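Long-range contacts in uncharacterized protein (Archaeoglobus fulgidus DSM 4304, PDB 3BPD), which is of unknown function but binds magnesium ions and assembles as a heptamer of DUF211-family subunits: residues R7-D12 with H77-V82; D12-H17 with Q46-I51; E32-V37 with N58-E63. The protein carries 1 engineered substitution. All blocks are in the same frame, centred on the assembly; numbering follows the deposited sequence.

Interaction 1 of 3, residues R7-D12 with H77-V82; sequences RRLVLD and HSVDEV. With MG (magnesium ion), chain Y.
D12 holds CG anti to its backbone N (chi1 169°), while S78 sets OG in the crowded position between N and the carbonyl carbon (chi1 69°), and both groups converge on one magnesium ion. The ion lies 2.2 Å from D12 OD1 and 2.3 Å from S78 OG, so each antiparallel strand supplies one ligand. D80 acts from the second shell: S78 OG donates to D80 OD1 at 2.8 Å, a bond consistent with the hydroxyl proton being turned away from the metal. The backbone is bulged twice along this pairing. V10 O accepts from D80 N at 2.7 Å and, weakly, from E81 N, because D80 and E81 both face V10 in a classic beta bulge; H77 and S78 form a second one opposite D12. At the other end R8 NH2 reaches E81 OE2 at 2.7 Å on its syn side, in a salt bridge whose guanidinium and carboxylate planes differ by only 10°. R8 is also paired with E90, and E81 OE1 accepts from N38 of a second subunit. On the opposite face L9 CD2 packs against V82 CG1 at 3.6 Å, and L11 CD2 meets V79 CG1 at 3.9 Å, beneath helix 62-71. The pairing joins the first and last strands of a ferredoxin-like sheet, bulged at a two-strand magnesium site.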
loop_
_atom_site.group_PDB
_atom_site.type_symbol
_atom_site.label_atom_id
_atom_site.label_comp_id
_atom_site.label_asym_id
_atom_site.label_seq_id
_atom_site.Cartn_x
_atom_site.Cartn_y
_atom_site.Cartn_z
ATOM N N ARG F 7 -22.643 9.423 5.673
ATOM C CA ARG F 7 -21.553 10.060 4.969
ATOM C C ARG F 7 -21.125 9.304 3.724
ATOM O O ARG F 7 -20.670 9.908 2.746
ATOM C CB ARG F 7 -20.394 10.252 5.946
ATOM C CG ARG F 7 -20.731 11.279 7.044
ATOM C CD ARG F 7 -20.370 12.703 6.624
ATOM N NE ARG F 7 -19.017 13.036 7.068
ATOM C CZ ARG F 7 -18.134 13.724 6.351
ATOM N NH1 ARG F 7 -18.456 14.158 5.140
ATOM N NH2 ARG F 7 -16.921 13.969 6.841
ATOM N N ARG F 8 -21.293 7.986 3.743
ATOM C CA ARG F 8 -20.922 7.166 2.598
ATOM C C ARG F 8 -21.720 5.854 2.522
ATOM O O ARG F 8 -21.983 5.196 3.533
ATOM C CB ARG F 8 -19.416 6.871 2.636
ATOM C CG ARG F 8 -18.840 6.405 1.304
ATOM C CD ARG F 8 -17.348 6.148 1.407
ATOM N NE ARG F 8 -17.066 4.982 2.235
ATOM C CZ ARG F 8 -15.864 4.670 2.707
ATOM N NH1 ARG F 8 -14.822 5.438 2.432
ATOM N NH2 ARG F 8 -15.711 3.598 3.470
ATOM N N LEU F 9 -22.108 5.486 1.309
ATOM C CA LEU F 9 -22.868 4.265 1.086
ATOM C C LEU F 9 -22.287 3.475 -0.090
ATOM O O LEU F 9 -21.859 4.046 -1.096
ATOM C CB LEU F 9 -24.339 4.597 0.778
ATOM C CG LEU F 9 -25.163 5.293 1.858
ATOM C CD1 LEU F 9 -26.448 5.877 1.284
ATOM C CD2 LEU F 9 -25.465 4.286 2.945
ATOM N N VAL F 10 -22.239 2.158 0.043
ATOM C CA VAL F 10 -21.784 1.339 -1.065
ATOM C C VAL F 10 -23.003 0.475 -1.329
ATOM O O VAL F 10 -23.357 -0.386 -0.536
ATOM C CB VAL F 10 -20.547 0.473 -0.714
ATOM C CG1 VAL F 10 -20.271 -0.507 -1.855
ATOM C CG2 VAL F 10 -19.325 1.372 -0.479
ATOM N N LEU F 11 -23.670 0.749 -2.434
ATOM C CA LEU F 11 -24.867 0.016 -2.775
ATOM C C LEU F 11 -24.689 -1.010 -3.882
ATOM O O LEU F 11 -24.107 -0.726 -4.922
ATOM C CB LEU F 11 -25.961 1.006 -3.166
ATOM C CG LEU F 11 -26.215 2.088 -2.117
ATOM C CD1 LEU F 11 -27.428 2.901 -2.504
ATOM C CD2 LEU F 11 -26.422 1.443 -0.754
ATOM N N ASP F 12 -25.170 -2.221 -3.641
ATOM C CA ASP F 12 -25.112 -3.259 -4.654
ATOM C C ASP F 12 -26.416 -3.106 -5.421
ATOM O O ASP F 12 -27.495 -3.336 -4.869
ATOM C CB ASP F 12 -25.071 -4.644 -4.024
ATOM C CG ASP F 12 -25.284 -5.737 -5.042
ATOM O OD1 ASP F 12 -25.525 -6.888 -4.629
ATOM O OD2 ASP F 12 -25.207 -5.442 -6.260
ATOM N N HIS F 77 -30.052 -4.295 -4.205
ATOM C CA HIS F 77 -30.061 -5.642 -3.672
ATOM C C HIS F 77 -29.526 -5.677 -2.266
ATOM O O HIS F 77 -29.946 -6.489 -1.453
ATOM C CB HIS F 77 -29.231 -6.552 -4.558
ATOM C CG HIS F 77 -29.972 -7.042 -5.756
ATOM N ND1 HIS F 77 -29.370 -7.773 -6.757
ATOM C CD2 HIS F 77 -31.272 -6.911 -6.111
ATOM C CE1 HIS F 77 -30.269 -8.070 -7.677
ATOM N NE2 HIS F 77 -31.431 -7.558 -7.309
ATOM N N SER F 78 -28.589 -4.792 -1.975
ATOM C CA SER F 78 -28.017 -4.752 -0.645
ATOM C C SER F 78 -27.129 -3.531 -0.409
ATOM O O SER F 78 -26.518 -2.997 -1.337
ATOM C CB SER F 78 -27.206 -6.018 -0.402
ATOM O OG SER F 78 -26.060 -6.009 -1.218
ATOM N N VAL F 79 -27.075 -3.101 0.847
ATOM C CA VAL F 79 -26.259 -1.973 1.269
ATOM C C VAL F 79 -24.986 -2.633 1.781
ATOM O O VAL F 79 -24.990 -3.224 2.846
ATOM C CB VAL F 79 -26.969 -1.207 2.415
ATOM C CG1 VAL F 79 -26.122 -0.038 2.878
ATOM C CG2 VAL F 79 -28.342 -0.735 1.945
ATOM N N ASP F 80 -23.894 -2.544 1.040
ATOM C CA ASP F 80 -22.676 -3.221 1.477
ATOM C C ASP F 80 -21.803 -2.461 2.464
ATOM O O ASP F 80 -20.993 -3.061 3.168
ATOM C CB ASP F 80 -21.852 -3.670 0.264
ATOM C CG ASP F 80 -22.645 -4.566 -0.679
ATOM O OD1 ASP F 80 -23.576 -5.257 -0.227
ATOM O OD2 ASP F 80 -22.329 -4.588 -1.879
ATOM N N GLU F 81 -21.956 -1.145 2.513
ATOM C CA GLU F 81 -21.199 -0.349 3.464
ATOM C C GLU F 81 -21.922 0.938 3.772
ATOM O O GLU F 81 -22.561 1.523 2.900
ATOM C CB GLU F 81 -19.805 -0.008 2.950
ATOM C CG GLU F 81 -18.798 0.079 4.091
ATOM C CD GLU F 81 -17.547 0.874 3.764
ATOM O OE1 GLU F 81 -16.502 0.607 4.393
ATOM O OE2 GLU F 81 -17.608 1.777 2.901
ATOM N N VAL F 82 -21.827 1.368 5.024
ATOM C CA VAL F 82 -22.450 2.608 5.462
ATOM C C VAL F 82 -21.480 3.315 6.385
ATOM O O VAL F 82 -20.816 2.680 7.191
ATOM C CB VAL F 82 -23.729 2.368 6.278
ATOM C CG1 VAL F 82 -24.505 3.668 6.387
ATOM C CG2 VAL F 82 -24.573 1.288 5.646
HETATM MG MG MG Y . -25.262 -7.708 -2.575
#

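Interaction 2 of 3, residues D12-H17 with Q46-I51; sequences DVLKPH and QATENI. With MG (magnesium ion), chain Y.
K15 O is gripped twice, by E49 N at 2.8 Å and by T48 OG1 at 3.1 Å, the hydroxyl standing 72° out of the carbonyl plane. This belongs to the antiparallel pairing of the first and third strands in the ferredoxin-like βαββαβ fold, near the turn that precedes strand 48-57. V13 and I51 form a hydrogen-bonded pair, each donating to the other's carbonyl; I51 N to V13 O measures 2.8 Å with 173° at the hydrogen. On the face shared by K15, E49 and I51, the lysine and glutamate lie side by side, but their salt bridge, K15 NZ to E49 OE1, is weak at 3.2 Å. K15 NZ also donates to P16 O and P19 O, so the ammonium is shared between E49 and backbone carbonyls that follow it in the chain, while K15 CD rests 3.9 Å from I51 CD1. The other face carries L14, whose CD1 sits 3.5 Å from T48 OG1 and also borders the amide of N50. Past the strand, H17 donates from NE2 to D45 O, the backbone of a magnesium-binding residue, and A47 CA lies over one face of its imidazole, 3.5 Å from the ring centroid, in a CH-pi contact.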
loop_
_atom_site.group_PDB
_atom_site.type_symbol
_atom_site.label_atom_id
_atom_site.label_comp_id
_atom_site.label_asym_id
_atom_site.label_seq_id
_atom_site.Cartn_x
_atom_site.Cartn_y
_atom_site.Cartn_z
ATOM N N ASP F 12 -25.170 -2.221 -3.641
ATOM C CA ASP F 12 -25.112 -3.259 -4.654
ATOM C C ASP F 12 -26.416 -3.106 -5.421
ATOM O O ASP F 12 -27.495 -3.336 -4.869
ATOM C CB ASP F 12 -25.071 -4.644 -4.024
ATOM C CG ASP F 12 -25.284 -5.737 -5.042
ATOM O OD1 ASP F 12 -25.525 -6.888 -4.629
ATOM O OD2 ASP F 12 -25.207 -5.442 -6.260
ATOM N N VAL F 13 -26.319 -2.725 -6.687
ATOM C CA VAL F 13 -27.511 -2.519 -7.493
ATOM C C VAL F 13 -27.597 -3.338 -8.779
ATOM O O VAL F 13 -26.609 -3.510 -9.492
ATOM C CB VAL F 13 -27.661 -1.022 -7.847
ATOM C CG1 VAL F 13 -28.770 -0.822 -8.855
ATOM C CG2 VAL F 13 -27.954 -0.228 -6.587
ATOM N N LEU F 14 -28.793 -3.856 -9.051
ATOM C CA LEU F 14 -29.062 -4.611 -10.269
ATOM C C LEU F 14 -29.980 -3.703 -11.085
ATOM O O LEU F 14 -30.867 -3.056 -10.533
ATOM C CB LEU F 14 -29.777 -5.927 -9.961
ATOM C CG LEU F 14 -30.255 -6.702 -11.198
ATOM C CD1 LEU F 14 -29.081 -7.455 -11.825
ATOM C CD2 LEU F 14 -31.354 -7.672 -10.804
ATOM N N LYS F 15 -29.774 -3.651 -12.395
ATOM C CA LYS F 15 -30.592 -2.784 -13.238
ATOM C C LYS F 15 -30.618 -3.223 -14.694
ATOM O O LYS F 15 -29.709 -3.895 -15.166
ATOM C CB LYS F 15 -30.036 -1.361 -13.198
ATOM C CG LYS F 15 -28.755 -1.202 -14.022
ATOM C CD LYS F 15 -28.303 0.244 -14.079
ATOM C CE LYS F 15 -27.320 0.474 -15.211
ATOM N NZ LYS F 15 -27.940 0.260 -16.548
ATOM N N PRO F 16 -31.664 -2.843 -15.434
ATOM C CA PRO F 16 -31.671 -3.259 -16.836
ATOM C C PRO F 16 -30.576 -2.425 -17.506
ATOM O O PRO F 16 -30.061 -1.488 -16.898
ATOM C CB PRO F 16 -33.073 -2.891 -17.294
ATOM C CG PRO F 16 -33.353 -1.645 -16.505
ATOM C CD PRO F 16 -32.811 -1.970 -15.126
ATOM N N HIS F 17 -30.218 -2.753 -18.742
ATOM C CA HIS F 17 -29.154 -2.027 -19.428
ATOM C C HIS F 17 -29.354 -0.519 -19.552
ATOM O O HIS F 17 -28.387 0.237 -19.552
ATOM C CB HIS F 17 -28.925 -2.620 -20.814
ATOM C CG HIS F 17 -28.437 -4.032 -20.792
ATOM N ND1 HIS F 17 -28.208 -4.759 -21.941
ATOM C CD2 HIS F 17 -28.143 -4.858 -19.762
ATOM C CE1 HIS F 17 -27.796 -5.971 -21.619
ATOM N NE2 HIS F 17 -27.748 -6.058 -20.302
ATOM N N GLN F 46 -27.553 -10.835 -19.762
ATOM C CA GLN F 46 -28.420 -10.877 -20.927
ATOM C C GLN F 46 -29.039 -9.513 -21.205
ATOM O O GLN F 46 -28.831 -8.935 -22.274
ATOM C CB GLN F 46 -29.513 -11.916 -20.694
ATOM C CG GLN F 46 -30.287 -12.325 -21.932
ATOM C CD GLN F 46 -31.164 -13.538 -21.671
ATOM O OE1 GLN F 46 -30.682 -14.576 -21.197
ATOM N NE2 GLN F 46 -32.457 -13.419 -21.980
ATOM N N ALA F 47 -29.783 -9.000 -20.226
ATOM C CA ALA F 47 -30.451 -7.713 -20.341
ATOM C C ALA F 47 -30.390 -6.994 -19.000
ATOM O O ALA F 47 -31.289 -6.223 -18.648
ATOM C CB ALA F 47 -31.888 -7.936 -20.734
ATOM N N THR F 48 -29.312 -7.228 -18.263
ATOM C CA THR F 48 -29.172 -6.655 -16.940
ATOM C C THR F 48 -27.711 -6.402 -16.580
ATOM O O THR F 48 -26.803 -6.945 -17.209
ATOM C CB THR F 48 -29.792 -7.623 -15.905
ATOM O OG1 THR F 48 -30.539 -6.879 -14.947
ATOM C CG2 THR F 48 -28.712 -8.420 -15.181
ATOM N N GLU F 49 -27.488 -5.573 -15.567
ATOM C CA GLU F 49 -26.133 -5.288 -15.117
ATOM C C GLU F 49 -26.105 -5.232 -13.605
ATOM O O GLU F 49 -27.075 -4.814 -12.972
ATOM C CB GLU F 49 -25.634 -3.933 -15.627
ATOM C CG GLU F 49 -25.738 -3.704 -17.108
ATOM C CD GLU F 49 -25.010 -2.450 -17.538
ATOM O OE1 GLU F 49 -25.260 -1.378 -16.937
ATOM O OE2 GLU F 49 -24.189 -2.537 -18.482
ATOM N N ASN F 50 -24.998 -5.679 -13.032
ATOM C CA ASN F 50 -24.812 -5.608 -11.597
ATOM C C ASN F 50 -23.735 -4.538 -11.454
ATOM O O ASN F 50 -22.678 -4.613 -12.089
ATOM C CB ASN F 50 -24.344 -6.953 -11.034
ATOM C CG ASN F 50 -25.492 -7.951 -10.867
ATOM O OD1 ASN F 50 -26.471 -7.662 -10.185
ATOM N ND2 ASN F 50 -25.369 -9.131 -11.488
ATOM N N ILE F 51 -24.024 -3.528 -10.644
ATOM C CA ILE F 51 -23.095 -2.428 -10.442
ATOM C C ILE F 51 -22.937 -2.068 -8.963
ATOM O O ILE F 51 -23.869 -2.239 -8.174
ATOM C CB ILE F 51 -23.574 -1.168 -11.226
ATOM C CG1 ILE F 51 -24.939 -0.704 -10.697
ATOM C CG2 ILE F 51 -23.696 -1.489 -12.709
ATOM C CD1 ILE F 51 -25.499 0.532 -11.408
HETATM MG MG MG Y . -25.262 -7.708 -2.575
#

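Interaction 3 of 3, residues E32-V37 with N58-E63; sequences ENVDGV and NNLDYE
N33 and N58 meet through one backbone hydrogen bond, N58 N to N33 O at 3.0 Å, with 157° at the hydrogen and the donor in the carbonyl plane. L60 sets its CD2 methyl beside the same carbonyl, 3.6 Å from N33 O, and reaches on to V34 CG2 at 4.0 Å. The V34 and L60 side chains cross at about a right angle, and they touch through V34 CG2 and L60 CD2. N33 adds a further contact from its side chain, CB lying 3.3 Å from N58 O. Together these few contacts bury 196 Å², a modest area, with the contact confined to N33, V34 and N58-L60.

Two residues with positive phi mark the bends that bring the chain here. N33, with phi 86°, belongs to the bend leading into strand 34-44, and N59 also has positive phi where the chain turns a corner after strand 48-57. One step further along, D61 is the N-cap of helix 62-71, its OD2 accepting from Q64 N. Behind L60, its backbone is hydrogen-bonded to L6, whose side chain it also touches. Beyond V34, D35 and G36 both face L56 in a classic beta bulge, and G36 and V37 pair with a strand of the third subunit, carrying the sheet across the interface. The contact thus joins the start of strand 34-44 to the connection between strand 48-57 and helix 62-71, while Y62, in the helix's first turn, packs against L6 and L9 of strand 6-16 and against I76 and V79 of strand 75-85.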
loop_
_atom_site.group_PDB
_atom_site.type_symbol
_atom_site.label_atom_id
_atom_site.label_comp_id
_atom_site.label_asym_id
_atom_site.label_seq_id
_atom_site.Cartn_x
_atom_site.Cartn_y
_atom_site.Cartn_z
ATOM N N GLU F 32 -28.396 17.125 -3.684
ATOM C CA GLU F 32 -27.797 18.077 -2.758
ATOM C C GLU F 32 -27.112 17.354 -1.607
ATOM O O GLU F 32 -27.649 16.395 -1.042
ATOM C CB GLU F 32 -28.879 19.019 -2.234
ATOM C CG GLU F 32 -29.846 19.444 -3.335
ATOM C CD GLU F 32 -29.723 20.914 -3.727
ATOM O OE1 GLU F 32 -30.274 21.774 -3.002
ATOM O OE2 GLU F 32 -29.075 21.209 -4.757
ATOM N N ASN F 33 -25.918 17.818 -1.268
ATOM C CA ASN F 33 -25.141 17.215 -0.197
ATOM C C ASN F 33 -24.293 16.045 -0.686
ATOM O O ASN F 33 -23.580 15.416 0.097
ATOM C CB ASN F 33 -26.057 16.773 0.946
ATOM C CG ASN F 33 -26.289 17.879 1.957
ATOM O OD1 ASN F 33 -27.160 17.767 2.827
ATOM N ND2 ASN F 33 -25.498 18.956 1.856
ATOM N N VAL F 34 -24.367 15.756 -1.981
ATOM C CA VAL F 34 -23.562 14.691 -2.540
ATOM C C VAL F 34 -22.261 15.276 -3.072
ATOM O O VAL F 34 -22.258 16.092 -3.991
ATOM C CB VAL F 34 -24.328 13.934 -3.649
ATOM C CG1 VAL F 34 -23.364 13.158 -4.540
ATOM C CG2 VAL F 34 -25.308 12.972 -3.009
ATOM N N ASP F 35 -21.154 14.865 -2.461
ATOM C CA ASP F 35 -19.825 15.324 -2.845
ATOM C C ASP F 35 -19.328 14.638 -4.107
ATOM O O ASP F 35 -18.584 15.226 -4.887
ATOM C CB ASP F 35 -18.834 15.048 -1.719
ATOM C CG ASP F 35 -18.997 15.997 -0.546
ATOM O OD1 ASP F 35 -18.531 15.646 0.568
ATOM O OD2 ASP F 35 -19.575 17.093 -0.738
ATOM N N GLY F 36 -19.726 13.385 -4.290
ATOM C CA GLY F 36 -19.300 12.645 -5.461
ATOM C C GLY F 36 -19.934 11.270 -5.555
ATOM O O GLY F 36 -20.509 10.771 -4.585
ATOM N N VAL F 37 -19.827 10.658 -6.731
ATOM C CA VAL F 37 -20.397 9.340 -6.960
ATOM C C VAL F 37 -19.500 8.462 -7.814
ATOM O O VAL F 37 -18.930 8.904 -8.806
ATOM C CB VAL F 37 -21.758 9.438 -7.668
ATOM C CG1 VAL F 37 -22.322 8.048 -7.905
ATOM C CG2 VAL F 37 -22.716 10.256 -6.837
ATOM N N ASN F 58 -22.406 14.590 2.743
ATOM C CA ASN F 58 -22.718 14.908 4.138
ATOM C C ASN F 58 -24.190 14.770 4.466
ATOM O O ASN F 58 -25.047 15.188 3.696
ATOM C CB ASN F 58 -22.305 16.324 4.485
ATOM C CG ASN F 58 -22.468 16.611 5.955
ATOM O OD1 ASN F 58 -22.467 17.765 6.380
ATOM N ND2 ASN F 58 -22.603 15.555 6.748
ATOM N N ASN F 59 -24.486 14.175 5.612
ATOM C CA ASN F 59 -25.867 14.018 6.042
ATOM C C ASN F 59 -26.767 13.567 4.884
ATOM O O ASN F 59 -27.825 14.146 4.640
ATOM C CB ASN F 59 -26.352 15.356 6.609
ATOM C CG ASN F 59 -27.569 15.207 7.494
ATOM O OD1 ASN F 59 -27.571 14.406 8.424
ATOM N ND2 ASN F 59 -28.609 15.990 7.214
ATOM N N LEU F 60 -26.342 12.523 4.179
ATOM C CA LEU F 60 -27.090 12.000 3.041
ATOM C C LEU F 60 -28.467 11.485 3.417
ATOM O O LEU F 60 -28.662 10.942 4.497
ATOM C CB LEU F 60 -26.324 10.855 2.374
ATOM C CG LEU F 60 -24.894 11.017 1.860
ATOM C CD1 LEU F 60 -24.495 9.701 1.217
ATOM C CD2 LEU F 60 -24.780 12.151 0.844
ATOM N N ASP F 61 -29.416 11.640 2.502
ATOM C CA ASP F 61 -30.786 11.168 2.696
ATOM C C ASP F 61 -30.975 9.850 1.925
ATOM O O ASP F 61 -31.209 9.850 0.718
ATOM C CB ASP F 61 -31.765 12.240 2.195
ATOM C CG ASP F 61 -33.209 11.774 2.201
ATOM O OD1 ASP F 61 -34.099 12.646 2.099
ATOM O OD2 ASP F 61 -33.463 10.551 2.293
ATOM N N TYR F 62 -30.881 8.728 2.630
ATOM C CA TYR F 62 -31.021 7.425 1.995
ATOM C C TYR F 62 -32.255 7.269 1.109
ATOM O O TYR F 62 -32.145 6.833 -0.038
ATOM C CB TYR F 62 -31.009 6.302 3.039
ATOM C CG TYR F 62 -31.052 4.940 2.395
ATOM C CD1 TYR F 62 -29.998 4.487 1.592
ATOM C CD2 TYR F 62 -32.160 4.118 2.547
ATOM C CE1 TYR F 62 -30.057 3.247 0.957
ATOM C CE2 TYR F 62 -32.234 2.881 1.920
ATOM C CZ TYR F 62 -31.182 2.448 1.129
ATOM O OH TYR F 62 -31.282 1.216 0.516
ATOM N N GLU F 63 -33.429 7.602 1.629
ATOM C CA GLU F 63 -34.646 7.479 0.833
ATOM C C GLU F 63 -34.495 8.235 -0.492
ATOM O O GLU F 63 -34.768 7.694 -1.563
ATOM C CB GLU F 63 -35.856 8.016 1.613
ATOM C CG GLU F 63 -36.209 7.234 2.899
ATOM C CD GLU F 63 -36.585 5.757 2.666
ATOM O OE1 GLU F 63 -37.466 5.477 1.817
ATOM O OE2 GLU F 63 -36.001 4.884 3.352
#

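Interactions 1 and 2 both use strand 6-16 and share D12, with centres about 16 Å apart; they also touch where H77 CE1 comes 3.2 Å from L14 CB. Successive parts of strand 6-16, an inner strand, thus pair with strands 75-85 and 48-57. The magnesium held in interaction 1 is near the second metal site, since the side chains of D12 and E43 are about 9 Å apart, and D45 of that site comes directly before segment 46-51 of interaction 2. Interaction 3 stands apart from the metals: its centre is about 22 Å from that of interaction 2, but about 12 Å from interaction 1, which it meets through L9 CD1 and Y62 CD1 at 3.8 Å.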